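Local coordinates for protein glucosamine-6-phosphate deaminase (Bacillus subtilis, PDB 2BKX) that is a deaminase by name, has a Rossmann-like alpha/beta fold and holds fructose -6-phosphate in its ligand pocket, at residues A[56-61]-A[90-95]; A[133-138]-A[200-205]; A[149-154]-A[183-188]. All blocks are in the same frame, centred on the assembly; numbering follows the deposited sequence.

Contact 1 (A[56-61]-A[90-95]); sequences LSFQNI and QHIDSK
An ST turn at Ser-57 and the type I beta turn that follows it, Phe-58 to Ile-61, are bound by the carboxylate of Asp-93. The first torsion of Asp-93 sets CG between its own backbone N and carbonyl carbon (chi1 64°). OD1 takes the backbone amide of Phe-58, with Phe-58 N to Asp-93 OD1 at 2.7 Å and an N-H...O angle of 167°. The donor arrives on the syn side. OD2 accepts twice, both times from the same face of the carboxylate. Ser-57 OG donates to Asp-93 OD2 at 2.8 Å on the syn side. Gln-59 NE2 reaches Asp-93 OD2 on the anti side at 3.3 Å, in a more bent bond. Ser-57 OG also accepts from Gln-59 N at 3.2 Å, which closes the ST turn.

Ile-92 CG2 lies over one face of the Phe-58 ring, offset toward the rim. This is a CH-pi contact, with Ile-92 CG2 3.9 Å from the Phe-58 ring centroid. Asp-93 OD1 sits at the ring edge, and the ring and carboxylate planes are 86° apart. Elsewhere, the Phe-58 ring meets that of His-51, and the side chain touches Ile-24 of helix 9-26.

Lys-95 runs extended to CE, then bends at its last torsion. Lys-95 NZ donates to Gln-59 O at 2.9 Å and weakly to Asn-60 OD1. Ser-94 OG bonds instead to His-99.

Both segments are loops that lead from a helix into a strand. The strands, 62-69 and 99-100, pair in parallel, as expected of a Rossmann-like alpha/beta fold.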
loop_
_atom_site.group_PDB
_atom_site.type_symbol
_atom_site.label_atom_id
_atom_site.label_comp_id
_atom_site.label_asym_id
_atom_site.label_seq_id
_atom_site.Cartn_x
_atom_site.Cartn_y
_atom_site.Cartn_z
ATOM N N LEU A 56 21.790 4.497 -4.730
ATOM C CA LEU A 56 20.711 5.145 -4.051
ATOM C C LEU A 56 20.696 4.742 -2.586
ATOM O O LEU A 56 20.658 3.561 -2.285
ATOM C CB LEU A 56 19.365 4.723 -4.706
ATOM C CG LEU A 56 18.091 5.248 -4.054
ATOM C CD1 LEU A 56 17.948 6.754 -4.075
ATOM C CD2 LEU A 56 16.841 4.559 -4.653
ATOM N N SER A 57 20.710 5.725 -1.685
ATOM C CA SER A 57 20.773 5.479 -0.227
ATOM C C SER A 57 19.425 5.657 0.459
ATOM O O SER A 57 18.697 6.612 0.221
ATOM C CB SER A 57 21.744 6.427 0.452
ATOM O OG SER A 57 21.805 6.158 1.869
ATOM N N PHE A 58 19.134 4.768 1.391
ATOM C CA PHE A 58 17.930 4.801 2.195
ATOM C C PHE A 58 18.229 5.178 3.656
ATOM O O PHE A 58 17.414 5.005 4.548
ATOM C CB PHE A 58 17.241 3.431 2.084
ATOM C CG PHE A 58 16.919 2.996 0.630
ATOM C CD1 PHE A 58 17.882 2.417 -0.180
ATOM C CD2 PHE A 58 15.626 3.099 0.122
ATOM C CE1 PHE A 58 17.578 2.016 -1.513
ATOM C CE2 PHE A 58 15.328 2.711 -1.200
ATOM C CZ PHE A 58 16.301 2.166 -2.001
ATOM N N GLN A 59 19.425 5.719 3.909
ATOM C CA GLN A 59 19.885 5.897 5.283
ATOM C C GLN A 59 19.019 6.765 6.187
ATOM O O GLN A 59 18.964 6.552 7.397
ATOM C CB GLN A 59 21.349 6.402 5.307
ATOM C CG GLN A 59 22.302 5.303 4.958
ATOM C CD GLN A 59 23.752 5.591 5.230
ATOM O OE1 GLN A 59 24.113 6.586 5.882
ATOM N NE2 GLN A 59 24.607 4.691 4.751
ATOM N N ASN A 60 18.351 7.760 5.622
ATOM C CA ASN A 60 17.597 8.667 6.463
ATOM C C ASN A 60 16.089 8.570 6.291
ATOM O O ASN A 60 15.355 9.381 6.885
ATOM C CB ASN A 60 18.115 10.101 6.321
ATOM C CG ASN A 60 19.475 10.247 6.966
ATOM O OD1 ASN A 60 19.585 10.275 8.198
ATOM N ND2 ASN A 60 20.508 10.246 6.158
ATOM N N ILE A 61 15.645 7.552 5.566
ATOM C CA ILE A 61 14.216 7.394 5.321
ATOM C C ILE A 61 13.507 6.831 6.536
ATOM O O ILE A 61 14.106 6.155 7.378
ATOM C CB ILE A 61 13.867 6.533 4.063
ATOM C CG1 ILE A 61 14.068 5.020 4.271
ATOM C CG2 ILE A 61 14.566 7.068 2.815
ATOM C CD1 ILE A 61 13.389 4.164 3.203
ATOM N N GLN A 90 15.604 -5.893 4.294
ATOM C CA GLN A 90 16.883 -6.644 4.432
ATOM C C GLN A 90 17.935 -6.289 3.380
ATOM O O GLN A 90 19.092 -6.666 3.514
ATOM C CB GLN A 90 16.652 -8.152 4.416
ATOM C CG GLN A 90 16.317 -8.772 3.045
ATOM C CD GLN A 90 16.325 -10.302 3.026
ATOM O OE1 GLN A 90 15.451 -10.960 2.389
ATOM N NE2 GLN A 90 17.317 -10.879 3.687
ATOM N N HIS A 91 17.518 -5.600 2.327
ATOM C CA HIS A 91 18.316 -5.365 1.146
ATOM C C HIS A 91 18.782 -3.925 1.015
ATOM O O HIS A 91 19.487 -3.612 0.055
ATOM C CB HIS A 91 17.487 -5.740 -0.108
ATOM C CG HIS A 91 17.118 -7.175 -0.182
ATOM N ND1 HIS A 91 18.053 -8.184 -0.226
ATOM C CD2 HIS A 91 15.904 -7.781 -0.252
ATOM C CE1 HIS A 91 17.433 -9.351 -0.281
ATOM N NE2 HIS A 91 16.128 -9.135 -0.301
ATOM N N ILE A 92 18.432 -3.055 1.952
ATOM C CA ILE A 92 18.741 -1.638 1.866
ATOM C C ILE A 92 19.495 -1.143 3.105
ATOM O O ILE A 92 19.570 -1.840 4.114
ATOM C CB ILE A 92 17.446 -0.784 1.653
ATOM C CG1 ILE A 92 16.481 -0.922 2.828
ATOM C CG2 ILE A 92 16.760 -1.195 0.348
ATOM C CD1 ILE A 92 15.261 -0.021 2.719
ATOM N N ASP A 93 20.026 0.077 3.035
ATOM C CA ASP A 93 20.865 0.641 4.099
ATOM C C ASP A 93 20.087 1.611 4.956
ATOM O O ASP A 93 20.601 2.647 5.391
ATOM C CB ASP A 93 22.110 1.345 3.487
ATOM C CG ASP A 93 21.753 2.570 2.607
ATOM O OD1 ASP A 93 20.633 2.626 2.065
ATOM O OD2 ASP A 93 22.603 3.485 2.451
ATOM N N SER A 94 18.840 1.267 5.255
ATOM C CA SER A 94 18.011 2.082 6.140
ATOM C C SER A 94 18.389 1.907 7.606
ATOM O O SER A 94 19.162 1.018 7.939
ATOM C CB SER A 94 16.552 1.697 5.907
ATOM O OG SER A 94 16.365 0.352 6.242
ATOM N N LYS A 95 17.809 2.723 8.478
ATOM C CA LYS A 95 17.834 2.461 9.923
ATOM C C LYS A 95 16.613 1.618 10.261
ATOM O O LYS A 95 15.473 2.092 10.172
ATOM C CB LYS A 95 17.784 3.755 10.732
ATOM C CG LYS A 95 18.978 4.675 10.536
ATOM C CD LYS A 95 18.862 5.868 11.487
ATOM C CE LYS A 95 19.971 6.872 11.226
ATOM N NZ LYS A 95 19.787 7.588 9.938
HETATM O O HOH W 1 23.700 3.746 -0.721
HETATM O O HOH W 2 16.505 5.079 7.727
#

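Contact 2 (A[133-138]-A[200-205]); sequences IGRNGH and KSKAEA. With F6R (fructose -6-phosphate), chain C.
Lys-202 NZ is held by two oxygens. Lys-202 NZ donates to Ile-133 O at 2.8 Å and to O2P of fructose -6-phosphate at 2.7 Å. The approach to the Ile-133 carbonyl is nearly linear, with a C=O...N angle of 167°. The lysine chain bends twice on its way: chi2 (-56°) turns CD and chi4 (61°) turns NZ. CE passes close to the same carbonyl oxygen.

The other segment adds His-138. His-138 NE2 shares a hydrogen bond with O5 of the ligand at 2.7 Å, and O5 lies at the ring edge, in plane. Gly-134 CA lies over one face of the His-138 ring, offset toward the rim, 3.4 Å above the plane. Glu-143 OE1 is hydrogen-bonded to both His-138 ND1 and Asn-136 ND2. Asn-136 OD1 accepts from His-138 N at 3.0 Å, forming an Asx turn.

Away from the ligand, Ala-205 CB points at the type I turn from Gly-134 to Gly-137. Ala-205 CB touches Gly-134 O at 3.7 Å, Arg-135 O and Ile-133 CD1. A water accepts from Ala-205 N at 2.9 Å. It is within hydrogen-bonding reach of Arg-135 O and Ser-201 O, but need not serve both at once.

The geometry is consistent with the Ile-133 carbonyl holding the lysine ammonium in place. One segment brings His-138 to O5, the other Lys-202 to the phosphate, and the Lys-202 to Ile-133 bond ties them together.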
loop_
_atom_site.group_PDB
_atom_site.type_symbol
_atom_site.label_atom_id
_atom_site.label_comp_id
_atom_site.label_asym_id
_atom_site.label_seq_id
_atom_site.Cartn_x
_atom_site.Cartn_y
_atom_site.Cartn_z
ATOM N N ILE A 133 -4.874 -1.696 -5.220
ATOM C CA ILE A 133 -6.335 -1.636 -5.230
ATOM C C ILE A 133 -6.887 -3.037 -5.134
ATOM O O ILE A 133 -6.411 -3.945 -5.803
ATOM C CB ILE A 133 -6.881 -0.897 -6.483
ATOM C CG1 ILE A 133 -8.328 -0.497 -6.307
ATOM C CG2 ILE A 133 -6.665 -1.679 -7.763
ATOM C CD1 ILE A 133 -8.847 0.507 -7.333
ATOM N N GLY A 134 -7.890 -3.206 -4.301
ATOM C CA GLY A 134 -8.559 -4.481 -4.244
ATOM C C GLY A 134 -9.414 -4.694 -5.468
ATOM O O GLY A 134 -9.800 -3.743 -6.170
ATOM N N ARG A 135 -9.828 -5.940 -5.650
ATOM C CA ARG A 135 -10.727 -6.259 -6.725
ATOM C C ARG A 135 -12.024 -5.475 -6.581
ATOM O O ARG A 135 -12.686 -5.173 -7.584
ATOM C CB ARG A 135 -11.022 -7.777 -6.769
ATOM C CG ARG A 135 -9.831 -8.634 -7.066
ATOM C CD ARG A 135 -10.180 -10.124 -6.893
ATOM N NE ARG A 135 -8.992 -10.940 -7.119
ATOM C CZ ARG A 135 -8.915 -12.265 -7.033
ATOM N NH1 ARG A 135 -7.750 -12.856 -7.263
ATOM N NH2 ARG A 135 -9.978 -13.006 -6.736
ATOM N N ASN A 136 -12.390 -5.157 -5.335
ATOM C CA ASN A 136 -13.569 -4.406 -4.986
ATOM C C ASN A 136 -13.331 -2.908 -4.746
ATOM O O ASN A 136 -14.183 -2.214 -4.199
ATOM C CB ASN A 136 -14.227 -4.991 -3.719
ATOM C CG ASN A 136 -13.334 -4.911 -2.501
ATOM O OD1 ASN A 136 -12.215 -4.393 -2.573
ATOM N ND2 ASN A 136 -13.821 -5.408 -1.373
ATOM N N GLY A 137 -12.154 -2.416 -5.120
ATOM C CA GLY A 137 -11.838 -1.020 -4.923
ATOM C C GLY A 137 -11.279 -0.632 -3.572
ATOM O O GLY A 137 -11.011 0.542 -3.344
ATOM N N HIS A 138 -11.013 -1.608 -2.694
ATOM C CA HIS A 138 -10.420 -1.231 -1.423
ATOM C C HIS A 138 -9.061 -0.600 -1.612
ATOM O O HIS A 138 -8.343 -0.897 -2.553
ATOM C CB HIS A 138 -10.414 -2.361 -0.380
ATOM C CG HIS A 138 -9.458 -3.494 -0.594
ATOM N ND1 HIS A 138 -9.852 -4.789 -0.381
ATOM C CD2 HIS A 138 -8.151 -3.555 -0.917
ATOM C CE1 HIS A 138 -8.826 -5.603 -0.576
ATOM N NE2 HIS A 138 -7.776 -4.874 -0.892
ATOM N N LYS A 200 -5.435 -8.576 -15.124
ATOM C CA LYS A 200 -6.861 -8.697 -15.468
ATOM C C LYS A 200 -7.807 -8.699 -14.273
ATOM O O LYS A 200 -8.960 -8.234 -14.373
ATOM C CB LYS A 200 -7.034 -9.987 -16.290
ATOM C CG LYS A 200 -8.386 -10.268 -16.823
ATOM C CD LYS A 200 -8.300 -11.429 -17.833
ATOM C CE LYS A 200 -9.589 -12.271 -17.833
ATOM N NZ LYS A 200 -9.270 -13.709 -18.117
ATOM N N SER A 201 -7.349 -9.186 -13.124
ATOM C CA SER A 201 -8.203 -9.219 -11.951
ATOM C C SER A 201 -8.647 -7.857 -11.468
ATOM O O SER A 201 -9.618 -7.788 -10.722
ATOM C CB SER A 201 -7.539 -9.972 -10.805
ATOM O OG SER A 201 -6.582 -9.190 -10.120
ATOM N N LYS A 202 -7.942 -6.796 -11.888
ATOM C CA LYS A 202 -8.244 -5.435 -11.485
ATOM C C LYS A 202 -8.963 -4.614 -12.550
ATOM O O LYS A 202 -9.234 -3.416 -12.344
ATOM C CB LYS A 202 -6.948 -4.706 -11.096
ATOM C CG LYS A 202 -6.111 -5.445 -10.056
ATOM C CD LYS A 202 -6.878 -5.770 -8.773
ATOM C CE LYS A 202 -5.996 -6.480 -7.744
ATOM N NZ LYS A 202 -4.800 -5.646 -7.302
ATOM N N ALA A 203 -9.252 -5.215 -13.710
ATOM C CA ALA A 203 -9.805 -4.445 -14.810
ATOM C C ALA A 203 -11.169 -3.829 -14.477
ATOM O O ALA A 203 -11.466 -2.706 -14.898
ATOM C CB ALA A 203 -9.851 -5.285 -16.080
ATOM N N GLU A 204 -12.009 -4.547 -13.739
ATOM C CA GLU A 204 -13.297 -3.968 -13.328
ATOM C C GLU A 204 -13.117 -2.803 -12.353
ATOM O O GLU A 204 -13.812 -1.783 -12.462
ATOM C CB GLU A 204 -14.231 -5.049 -12.745
ATOM C CG GLU A 204 -14.687 -6.044 -13.805
ATOM C CD GLU A 204 -15.369 -7.280 -13.273
ATOM O OE1 GLU A 204 -16.031 -7.220 -12.211
ATOM O OE2 GLU A 204 -15.226 -8.322 -13.938
ATOM N N ALA A 205 -12.164 -2.935 -11.421
ATOM C CA ALA A 205 -11.873 -1.837 -10.498
ATOM C C ALA A 205 -11.332 -0.613 -11.243
ATOM O O ALA A 205 -11.682 0.518 -10.938
ATOM C CB ALA A 205 -10.961 -2.275 -9.404
HETATM C C1 F6R C . -1.461 -3.417 0.442
HETATM C C2 F6R C . -2.946 -3.223 0.674
HETATM C C3 F6R C . -4.068 -3.826 -0.181
HETATM C C4 F6R C . -3.591 -4.353 -1.550
HETATM C C5 F6R C . -4.710 -4.921 -2.407
HETATM C C6 F6R C . -4.181 -5.477 -3.725
HETATM O O1 F6R C . -0.683 -3.082 1.607
HETATM O O2 F6R C . -3.256 -2.489 1.586
HETATM O O3 F6R C . -5.013 -2.809 -0.464
HETATM O O4 F6R C . -2.966 -3.279 -2.245
HETATM O O5 F6R C . -5.456 -5.915 -1.715
HETATM O O6 F6R C . -3.351 -6.613 -3.439
HETATM P P F6R C . -2.471 -7.244 -4.611
HETATM O O1P F6R C . -1.398 -6.240 -4.932
HETATM O O2P F6R C . -3.404 -7.429 -5.778
HETATM O O3P F6R C . -1.904 -8.521 -4.081
HETATM O O HOH W 3 -11.512 -5.542 -10.320
HETATM O O HOH W 4 -6.554 -10.121 -7.458
#

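Contact 3 (A[149-154]-A[183-188]); sequences KSRTHV and GIQTIL
Gln-185 CB lies against two carbonyls of the facing loop, 3.3 Å from Ser-150 O and farther from Lys-149 O. The first torsion puts CG anti to the backbone N (chi1 179°). Gln-185 CG then sits over the centre of the Arg-151 guanidinium, 3.4 Å above its plane. The next torsion bends the chain at CD. The amide plane ends 38° from that of the guanidinium, and the two side chains lie side by side, pointing the same way. At the tip, NE2 is hydrogen-bonded to a residue just outside the segments.

The guanidinium also has an ionic partner. Arg-151 NH2 forms a salt bridge with Glu-117 OE2. The other oxygen of Glu-117 takes hydrogen bonds with both Thr-152 OG1 and Thr-186 OG1, so one carboxylate joins the two segments.

Gly-183 stands at the N-cap of helix 184-188. Ser-150 meets the first amides of this helix with two oxygens. Ser-150 OG accepts from Ile-184 N at 2.9 Å, with an N-H...O angle of 161°, and is also hydrogen-bonded to Ser-147 O. The carbonyl Ser-150 O accepts from Gln-185 N at 2.8 Å, in the carbonyl plane. Gly-183 CA makes C-H...O contacts with Ser-150 O and with Arg-151 O, each 3.4 Å from CA. Having no side chain, Gly-183 lets the loop come this close. Arg-151 O is also bonded by His-153 ND1 at 2.7 Å.

The loop before strand 153-156 therefore supplies acceptors to amides at the start of a short helix. These oxygens face the positive end of the helix dipole, an interaction that is probably favourable. Glu-117 of helix 109-122 would balance the charge of Arg-151.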
loop_
_atom_site.group_PDB
_atom_site.type_symbol
_atom_site.label_atom_id
_atom_site.label_comp_id
_atom_site.label_asym_id
_atom_site.label_seq_id
_atom_site.Cartn_x
_atom_site.Cartn_y
_atom_site.Cartn_z
ATOM N N LYS A 149 -13.595 9.658 6.182
ATOM C CA LYS A 149 -12.960 10.253 7.348
ATOM C C LYS A 149 -12.259 9.223 8.242
ATOM O O LYS A 149 -11.688 9.572 9.290
ATOM C CB LYS A 149 -13.981 11.033 8.183
ATOM C CG LYS A 149 -14.582 12.181 7.425
ATOM C CD LYS A 149 -15.518 13.043 8.273
ATOM C CE LYS A 149 -16.127 14.156 7.414
ATOM N NZ LYS A 149 -16.761 15.231 8.213
ATOM N N SER A 150 -12.277 7.947 7.850
ATOM C CA SER A 150 -11.707 6.911 8.688
ATOM C C SER A 150 -10.225 7.113 8.947
ATOM O O SER A 150 -9.486 7.619 8.093
ATOM C CB SER A 150 -11.935 5.551 8.039
ATOM O OG SER A 150 -11.412 5.450 6.742
ATOM N N ARG A 151 -9.818 6.688 10.143
ATOM C CA ARG A 151 -8.432 6.707 10.602
ATOM C C ARG A 151 -7.976 5.257 10.809
ATOM O O ARG A 151 -8.719 4.337 10.465
ATOM C CB ARG A 151 -8.338 7.541 11.878
ATOM C CG ARG A 151 -8.634 9.012 11.633
ATOM C CD ARG A 151 -7.464 9.735 11.039
ATOM N NE ARG A 151 -7.752 11.164 10.857
ATOM C CZ ARG A 151 -6.866 12.028 10.468
ATOM N NH1 ARG A 151 -7.218 13.311 10.307
ATOM N NH2 ARG A 151 -5.645 11.622 10.178
ATOM N N THR A 152 -6.760 5.041 11.314
ATOM C CA THR A 152 -6.266 3.683 11.428
ATOM C C THR A 152 -7.239 2.908 12.322
ATOM O O THR A 152 -7.660 3.408 13.386
ATOM C CB THR A 152 -4.833 3.674 11.996
ATOM O OG1 THR A 152 -3.937 4.428 11.150
ATOM C CG2 THR A 152 -4.307 2.291 12.111
ATOM N N HIS A 153 -7.617 1.695 11.911
ATOM C CA HIS A 153 -8.653 0.945 12.606
ATOM C C HIS A 153 -8.586 -0.537 12.313
ATOM O O HIS A 153 -7.945 -0.946 11.344
ATOM C CB HIS A 153 -10.049 1.511 12.307
ATOM C CG HIS A 153 -10.518 1.360 10.889
ATOM N ND1 HIS A 153 -9.965 2.044 9.839
ATOM C CD2 HIS A 153 -11.554 0.661 10.377
ATOM C CE1 HIS A 153 -10.597 1.715 8.720
ATOM N NE2 HIS A 153 -11.560 0.865 9.017
ATOM N N VAL A 154 -9.272 -1.298 13.173
ATOM C CA VAL A 154 -9.480 -2.725 13.032
ATOM C C VAL A 154 -10.652 -2.977 12.118
ATOM O O VAL A 154 -11.703 -2.386 12.276
ATOM C CB VAL A 154 -9.732 -3.393 14.388
ATOM C CG1 VAL A 154 -9.893 -4.911 14.250
ATOM C CG2 VAL A 154 -8.573 -3.101 15.315
ATOM N N GLY A 183 -6.527 4.373 7.779
ATOM C CA GLY A 183 -7.823 4.726 7.223
ATOM C C GLY A 183 -7.722 5.542 5.955
ATOM O O GLY A 183 -6.624 5.910 5.488
ATOM N N ILE A 184 -8.877 5.821 5.378
ATOM C CA ILE A 184 -8.905 6.609 4.172
ATOM C C ILE A 184 -8.376 8.025 4.415
ATOM O O ILE A 184 -7.629 8.564 3.591
ATOM C CB ILE A 184 -10.291 6.603 3.519
ATOM C CG1 ILE A 184 -10.674 5.175 3.113
ATOM C CG2 ILE A 184 -10.362 7.563 2.338
ATOM C CD1 ILE A 184 -12.032 4.987 2.546
ATOM N N GLN A 185 -8.745 8.640 5.544
ATOM C CA GLN A 185 -8.213 9.958 5.814
ATOM C C GLN A 185 -6.704 9.901 6.068
ATOM O O GLN A 185 -5.948 10.797 5.681
ATOM C CB GLN A 185 -8.934 10.627 6.984
ATOM C CG GLN A 185 -8.402 11.989 7.313
ATOM C CD GLN A 185 -8.597 12.980 6.221
ATOM O OE1 GLN A 185 -9.711 13.359 5.941
ATOM N NE2 GLN A 185 -7.501 13.439 5.620
ATOM N N THR A 186 -6.242 8.832 6.709
ATOM C CA THR A 186 -4.805 8.646 6.919
ATOM C C THR A 186 -4.053 8.641 5.570
ATOM O O THR A 186 -2.987 9.255 5.392
ATOM C CB THR A 186 -4.508 7.308 7.651
ATOM O OG1 THR A 186 -5.499 7.057 8.658
ATOM C CG2 THR A 186 -3.137 7.345 8.264
ATOM N N ILE A 187 -4.630 7.927 4.608
ATOM C CA ILE A 187 -4.058 7.857 3.249
ATOM C C ILE A 187 -4.117 9.222 2.523
ATOM O O ILE A 187 -3.129 9.696 1.938
ATOM C CB ILE A 187 -4.777 6.762 2.452
ATOM C CG1 ILE A 187 -4.450 5.380 3.045
ATOM C CG2 ILE A 187 -4.493 6.860 0.921
ATOM C CD1 ILE A 187 -5.368 4.268 2.555
ATOM N N LEU A 188 -5.271 9.884 2.616
ATOM C CA LEU A 188 -5.484 11.159 1.933
ATOM C C LEU A 188 -4.600 12.268 2.475
ATOM O O LEU A 188 -4.367 13.255 1.787
ATOM C CB LEU A 188 -6.932 11.594 2.025
ATOM C CG LEU A 188 -7.907 10.820 1.169
ATOM C CD1 LEU A 188 -9.323 11.242 1.486
ATOM C CD2 LEU A 188 -7.624 10.970 -0.338
#

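From the N terminus, contact 1 comes first. It closes the span from the loop after helix 41-53 to the loop after helix 80-89, and so ties together the approaches to strands 62-69 and 99-100. That span ends before contact 2 opens. Contact 2 joins the loop after strand 128-131 to the start of helix 203-211, beside the bound ligand. Contact 3 opens and closes within that longer excursion, linking the approach to strand 153-156 with helix 184-188. Contacts 2 and 3 are neighbours, their nearest atoms about 7 Å apart. Contact 1 lies across the chain's centre from contact 2, about 32 Å between centres.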